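Local coordinates for UL18 protein (PDB 3D2U) that probably protects infected cells from host natural killer cells, as an MHC class I-like viral glycoprotein that engages the inhibitory receptor LILRB1, at residues R204-C209 against G252-I257; I224-K229 against T264-H269. The protein carries 4 engineered substitutions. All coordinates share one frame; numbering follows the deposited sequence.

How the contacts relate
Both contacts lie in the C1-set immunoglobulin domain, on its two different sheets, with centres about 11 Å apart. Contact 1 pairs B with E, the two inner strands of the four-stranded sheet; contact 2 pairs C with F in the three-stranded one. Along the chain the segments alternate (204-209, 224-229, 252-257, 264-269), so strand B is followed by C and E by F, each step passing from one sheet to the other. The direct link is the disulfide between Cys209 of contact 1 and Cys265 of contact 2, SG to SG 2.0 Å. This B-to-F bridge across the sandwich is the hallmark of the immunoglobulin fold, here in the domain corresponding to class I alpha-3.

Contact 1. Residues R204-C209 against G252-I257; sequences RAEAFC and GCYVAI
The Tyr254 ring and the Glu206 carboxylate cross obliquely, their planes 39° apart, with Glu206 OE2 3.7 Å from Tyr254 CD1. Glu206 gets there on an extended chain with CG anti to the backbone N (chi1 -176°); its OE1 is salt-bridged to Arg198, and OE2 makes a weak hydrogen bond with the backbone of another protein's chain. The Arg204 guanidinium meets Ala256 obliquely, NH1 to CB 3.9 Å, while NH2 pairs with Asp233. That other chain adds a cation-pi partner each to Arg204 (an aromatic side chain) and Tyr254 (a basic one).

Beneath these groups the backbones of the central strands B and E of the four-stranded C1-set immunoglobulin sheet run antiparallel. Three hydrogen-bonded pairs, Ala205-Ile257, Ala207-Val255 and Cys209-Cys253, each give two N-H...O bonds. Ile257 N to Ala205 O (2.9 Å) is the straightest, 169° at the hydrogen.

On the opposite face Ala207 CB is 4.0 Å from Val255 CG2 and equally close to Ile257 CG2. In this sandwich interior Phe223 of strand 220-226 packs on Val255, Ile278 of strand 273-279 on Ala207, and Cys209 is disulfide-bonded to Cys265 of strand 262-268. Cys253 bonds Cys238 of outer strand 237-243; strand 192-201 flanks 204-209.

Contact 2. Residues I224-K229 against T264-H269; sequences IHYGDK and TCRVTH
Backbone hydrogen bonding across the two segments is concentrated at one antiparallel hydrogen-bonded pair, Ile224 with Thr264. Ile224 N to Thr264 O measures 2.7 Å and is almost straight, 174° at the hydrogen; the return bond from Thr264 N to Ile224 O is longer, 3.0 Å. In both, the donor lies in the plane of the accepting carbonyl. The ladder extends beyond the segments through Tyr226 with Asn262 and Arg266 with Thr222.

Van der Waals contact is built around Ile224. Its CG1 is anti to the carbonyl carbon, and CD1 packs as an aliphatic group over the centre of one face of the Arg266 guanidinium, 3.8 Å above the plane. Within the same segment the other branch, CG2, lies 3.7 Å above one face of the Tyr226 ring, offset toward the rim. At the edge of that ring, near its plane, comes the Thr264 methyl from across, CG2 to Tyr226 CE1 3.4 Å.

Ile224 and Thr264 sit on strands C and F of the immunoglobulin C1-set sandwich, on the outer side of the three-stranded sheet. Cys265, between Thr264 and Arg266, points to the other side and carries the intersheet disulfide to Cys209.

Polar interactions converge on Glu275 of the adjoining strand 273-279. Glu275 OE1 forms a salt bridge with Arg266 NE, and its OE2 takes a hydrogen bond with Tyr226 OH and a weak one with Thr264 OG1. Tyr226 OH and Arg266 NH2, 4.0 Å apart, are not bonded to each other; ring and guanidinium are turned 71° from coplanar, and the shared carboxylate probably offsets the arginine's charge.

Contact 1. Residues R204-C209 against G252-I257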
loop_
_atom_site.group_PDB
_atom_site.type_symbol
_atom_site.label_atom_id
_atom_site.label_comp_id
_atom_site.label_asym_id
_atom_site.label_seq_id
_atom_site.Cartn_x
_atom_site.Cartn_y
_atom_site.Cartn_z
ATOM N N ARG A 204 -2.275 21.787 -21.506
ATOM C CA ARG A 204 -1.931 20.512 -20.880
ATOM C C ARG A 204 -3.201 19.719 -20.503
ATOM O O ARG A 204 -4.282 20.296 -20.379
ATOM C CB ARG A 204 -1.047 20.835 -19.652
ATOM C CG ARG A 204 -1.022 19.858 -18.482
ATOM C CD ARG A 204 -0.298 20.502 -17.269
ATOM N NE ARG A 204 1.138 20.650 -17.489
ATOM C CZ ARG A 204 2.055 19.800 -17.037
ATOM N NH1 ARG A 204 1.694 18.740 -16.326
ATOM N NH2 ARG A 204 3.336 20.003 -17.312
ATOM N N ALA A 205 -3.075 18.400 -20.362
ATOM C CA ALA A 205 -4.208 17.551 -19.977
ATOM C C ALA A 205 -3.701 16.243 -19.391
ATOM O O ALA A 205 -2.496 15.985 -19.387
ATOM C CB ALA A 205 -5.106 17.273 -21.184
ATOM N N GLU A 206 -4.610 15.425 -18.875
ATOM C CA GLU A 206 -4.206 14.142 -18.319
ATOM C C GLU A 206 -4.897 13.008 -19.057
ATOM O O GLU A 206 -6.123 12.964 -19.147
ATOM C CB GLU A 206 -4.556 14.041 -16.836
ATOM C CG GLU A 206 -4.066 12.745 -16.206
ATOM C CD GLU A 206 -4.315 12.697 -14.717
ATOM O OE1 GLU A 206 -5.472 12.474 -14.305
ATOM O OE2 GLU A 206 -3.347 12.902 -13.959
ATOM N N ALA A 207 -4.098 12.098 -19.591
ATOM C CA ALA A 207 -4.632 10.947 -20.293
ATOM C C ALA A 207 -4.698 9.803 -19.284
ATOM O O ALA A 207 -3.834 9.691 -18.413
ATOM C CB ALA A 207 -3.716 10.585 -21.460
ATOM N N PHE A 208 -5.728 8.974 -19.379
ATOM C CA PHE A 208 -5.864 7.834 -18.476
ATOM C C PHE A 208 -6.302 6.613 -19.277
ATOM O O PHE A 208 -6.854 6.746 -20.367
ATOM C CB PHE A 208 -6.890 8.126 -17.368
ATOM C CG PHE A 208 -8.311 8.244 -17.862
ATOM C CD1 PHE A 208 -9.116 7.115 -18.006
ATOM C CD2 PHE A 208 -8.842 9.489 -18.186
ATOM C CE1 PHE A 208 -10.429 7.229 -18.468
ATOM C CE2 PHE A 208 -10.154 9.611 -18.647
ATOM C CZ PHE A 208 -10.948 8.481 -18.786
ATOM N N CYS A 209 -6.036 5.429 -18.731
ATOM C CA CYS A 209 -6.398 4.160 -19.354
ATOM C C CYS A 209 -6.453 3.103 -18.263
ATOM O O CYS A 209 -5.437 2.829 -17.624
ATOM C CB CYS A 209 -5.362 3.748 -20.388
ATOM S SG CYS A 209 -5.851 2.292 -21.372
ATOM N N GLY A 252 -5.389 0.927 -13.235
ATOM C CA GLY A 252 -5.557 2.185 -13.947
ATOM C C GLY A 252 -4.219 2.906 -14.043
ATOM O O GLY A 252 -3.396 2.807 -13.130
ATOM N N CYS A 253 -3.986 3.619 -15.142
ATOM C CA CYS A 253 -2.731 4.355 -15.340
ATOM C C CYS A 253 -3.042 5.748 -15.898
ATOM O O CYS A 253 -4.134 5.971 -16.417
ATOM C CB CYS A 253 -1.821 3.600 -16.326
ATOM S SG CYS A 253 -1.620 1.807 -15.999
ATOM N N TYR A 254 -2.082 6.671 -15.812
ATOM C CA TYR A 254 -2.275 8.036 -16.313
ATOM C C TYR A 254 -0.956 8.646 -16.825
ATOM O O TYR A 254 0.104 8.139 -16.485
ATOM C CB TYR A 254 -2.876 8.912 -15.178
ATOM C CG TYR A 254 -1.977 9.109 -13.966
ATOM C CD1 TYR A 254 -0.957 10.070 -13.965
ATOM C CD2 TYR A 254 -2.109 8.299 -12.840
ATOM C CE1 TYR A 254 -0.090 10.206 -12.877
ATOM C CE2 TYR A 254 -1.241 8.436 -11.741
ATOM C CZ TYR A 254 -0.237 9.385 -11.772
ATOM O OH TYR A 254 0.643 9.478 -10.709
ATOM N N VAL A 255 -1.033 9.696 -17.653
ATOM C CA VAL A 255 0.146 10.437 -18.159
ATOM C C VAL A 255 -0.184 11.889 -18.402
ATOM O O VAL A 255 -1.274 12.210 -18.878
ATOM C CB VAL A 255 0.674 10.066 -19.569
ATOM C CG1 VAL A 255 2.132 9.704 -19.499
ATOM C CG2 VAL A 255 -0.185 9.061 -20.245
ATOM N N ALA A 256 0.781 12.760 -18.142
ATOM C CA ALA A 256 0.572 14.169 -18.404
ATOM C C ALA A 256 0.890 14.403 -19.886
ATOM O O ALA A 256 1.982 14.079 -20.354
ATOM C CB ALA A 256 1.475 15.004 -17.516
ATOM N N ILE A 257 -0.071 14.952 -20.623
ATOM C CA ILE A 257 0.118 15.213 -22.050
ATOM C C ILE A 257 -0.274 16.642 -22.444
ATOM O O ILE A 257 -0.946 17.351 -21.688
ATOM C CB ILE A 257 -0.763 14.273 -22.930
ATOM C CG1 ILE A 257 -2.237 14.680 -22.809
ATOM C CG2 ILE A 257 -0.588 12.812 -22.506
ATOM C CD1 ILE A 257 -3.168 14.020 -23.839
#

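Contact 2. Residues I224-K229 against T264-H269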
loop_
_atom_site.group_PDB
_atom_site.type_symbol
_atom_site.label_atom_id
_atom_site.label_comp_id
_atom_site.label_asym_id
_atom_site.label_seq_id
_atom_site.Cartn_x
_atom_site.Cartn_y
_atom_site.Cartn_z
ATOM N N ILE A 224 0.522 5.180 -26.229
ATOM C CA ILE A 224 1.341 5.360 -27.406
ATOM C C ILE A 224 1.136 6.780 -27.894
ATOM O O ILE A 224 0.020 7.206 -28.216
ATOM C CB ILE A 224 1.022 4.366 -28.539
ATOM C CG1 ILE A 224 0.869 2.940 -27.989
ATOM C CG2 ILE A 224 2.174 4.387 -29.549
ATOM C CD1 ILE A 224 2.105 2.394 -27.314
ATOM N N HIS A 225 2.238 7.512 -27.899
ATOM C CA HIS A 225 2.261 8.891 -28.314
ATOM C C HIS A 225 2.568 8.983 -29.800
ATOM O O HIS A 225 3.671 8.672 -30.232
ATOM C CB HIS A 225 3.324 9.631 -27.497
ATOM C CG HIS A 225 3.543 11.052 -27.913
ATOM N ND1 HIS A 225 2.518 11.872 -28.338
ATOM C CD2 HIS A 225 4.657 11.822 -27.903
ATOM C CE1 HIS A 225 2.991 13.082 -28.569
ATOM N NE2 HIS A 225 4.286 13.081 -28.311
ATOM N N TYR A 226 1.573 9.379 -30.581
ATOM C CA TYR A 226 1.771 9.555 -32.005
ATOM C C TYR A 226 1.981 11.059 -32.141
ATOM O O TYR A 226 1.038 11.827 -32.371
ATOM C CB TYR A 226 0.549 9.061 -32.792
ATOM C CG TYR A 226 0.347 7.551 -32.722
ATOM C CD1 TYR A 226 -0.668 6.995 -31.935
ATOM C CD2 TYR A 226 1.187 6.675 -33.423
ATOM C CE1 TYR A 226 -0.843 5.605 -31.845
ATOM C CE2 TYR A 226 1.018 5.282 -33.339
ATOM C CZ TYR A 226 0.000 4.756 -32.548
ATOM O OH TYR A 226 -0.180 3.391 -32.460
ATOM N N GLY A 227 3.232 11.465 -31.934
ATOM C CA GLY A 227 3.588 12.869 -31.996
ATOM C C GLY A 227 5.001 13.083 -31.484
ATOM O O GLY A 227 5.757 12.124 -31.310
ATOM N N ASP A 228 5.346 14.339 -31.211
ATOM C CA ASP A 228 6.686 14.680 -30.750
ATOM C C ASP A 228 6.742 15.484 -29.442
ATOM O O ASP A 228 7.674 15.325 -28.649
ATOM C CB ASP A 228 7.403 15.477 -31.849
ATOM C CG ASP A 228 8.788 14.959 -32.131
ATOM O OD1 ASP A 228 9.321 14.220 -31.275
ATOM O OD2 ASP A 228 9.346 15.296 -33.199
ATOM N N LYS A 229 5.752 16.341 -29.210
ATOM C CA LYS A 229 5.742 17.183 -28.011
ATOM C C LYS A 229 5.106 16.584 -26.745
ATOM O O LYS A 229 3.927 16.214 -26.737
ATOM C CB LYS A 229 5.069 18.524 -28.338
ATOM N N THR A 264 -2.948 6.872 -27.898
ATOM C CA THR A 264 -3.793 5.685 -27.871
ATOM C C THR A 264 -3.283 4.854 -26.694
ATOM O O THR A 264 -2.155 5.036 -26.239
ATOM C CB THR A 264 -3.662 4.825 -29.146
ATOM O OG1 THR A 264 -2.363 4.228 -29.179
ATOM C CG2 THR A 264 -3.875 5.663 -30.399
ATOM N N CYS A 265 -4.109 3.951 -26.190
ATOM C CA CYS A 265 -3.666 3.106 -25.099
ATOM C C CYS A 265 -3.573 1.672 -25.594
ATOM O O CYS A 265 -4.530 1.147 -26.148
ATOM C CB CYS A 265 -4.641 3.190 -23.932
ATOM S SG CYS A 265 -4.242 2.063 -22.565
ATOM N N ARG A 266 -2.412 1.053 -25.402
ATOM C CA ARG A 266 -2.183 -0.325 -25.824
ATOM C C ARG A 266 -2.201 -1.212 -24.582
ATOM O O ARG A 266 -1.481 -0.945 -23.617
ATOM C CB ARG A 266 -0.825 -0.439 -26.548
ATOM C CG ARG A 266 -0.455 -1.852 -27.036
ATOM C CD ARG A 266 0.863 -1.861 -27.847
ATOM N NE ARG A 266 0.751 -1.101 -29.095
ATOM C CZ ARG A 266 1.784 -0.573 -29.755
ATOM N NH1 ARG A 266 3.030 -0.715 -29.299
ATOM N NH2 ARG A 266 1.568 0.113 -30.870
ATOM N N VAL A 267 -3.035 -2.248 -24.593
ATOM C CA VAL A 267 -3.118 -3.154 -23.449
ATOM C C VAL A 267 -2.881 -4.594 -23.898
ATOM O O VAL A 267 -3.621 -5.132 -24.721
ATOM C CB VAL A 267 -4.498 -3.062 -22.741
ATOM C CG1 VAL A 267 -4.604 -4.136 -21.644
ATOM C CG2 VAL A 267 -4.681 -1.675 -22.133
ATOM N N THR A 268 -1.837 -5.209 -23.359
ATOM C CA THR A 268 -1.494 -6.588 -23.690
ATOM C C THR A 268 -1.733 -7.465 -22.476
ATOM O O THR A 268 -1.156 -7.232 -21.419
ATOM C CB THR A 268 -0.008 -6.709 -24.119
ATOM O OG1 THR A 268 0.195 -5.945 -25.311
ATOM C CG2 THR A 268 0.380 -8.166 -24.393
ATOM N N HIS A 269 -2.601 -8.456 -22.637
ATOM C CA HIS A 269 -2.926 -9.395 -21.578
ATOM C C HIS A 269 -2.821 -10.778 -22.224
ATOM O O HIS A 269 -3.626 -11.128 -23.078
ATOM C CB HIS A 269 -4.348 -9.137 -21.060
ATOM C CG HIS A 269 -4.767 -10.075 -19.969
ATOM N ND1 HIS A 269 -5.802 -10.970 -20.117
ATOM C CD2 HIS A 269 -4.254 -10.295 -18.735
ATOM C CE1 HIS A 269 -5.909 -11.707 -19.025
ATOM N NE2 HIS A 269 -4.980 -11.318 -18.170
#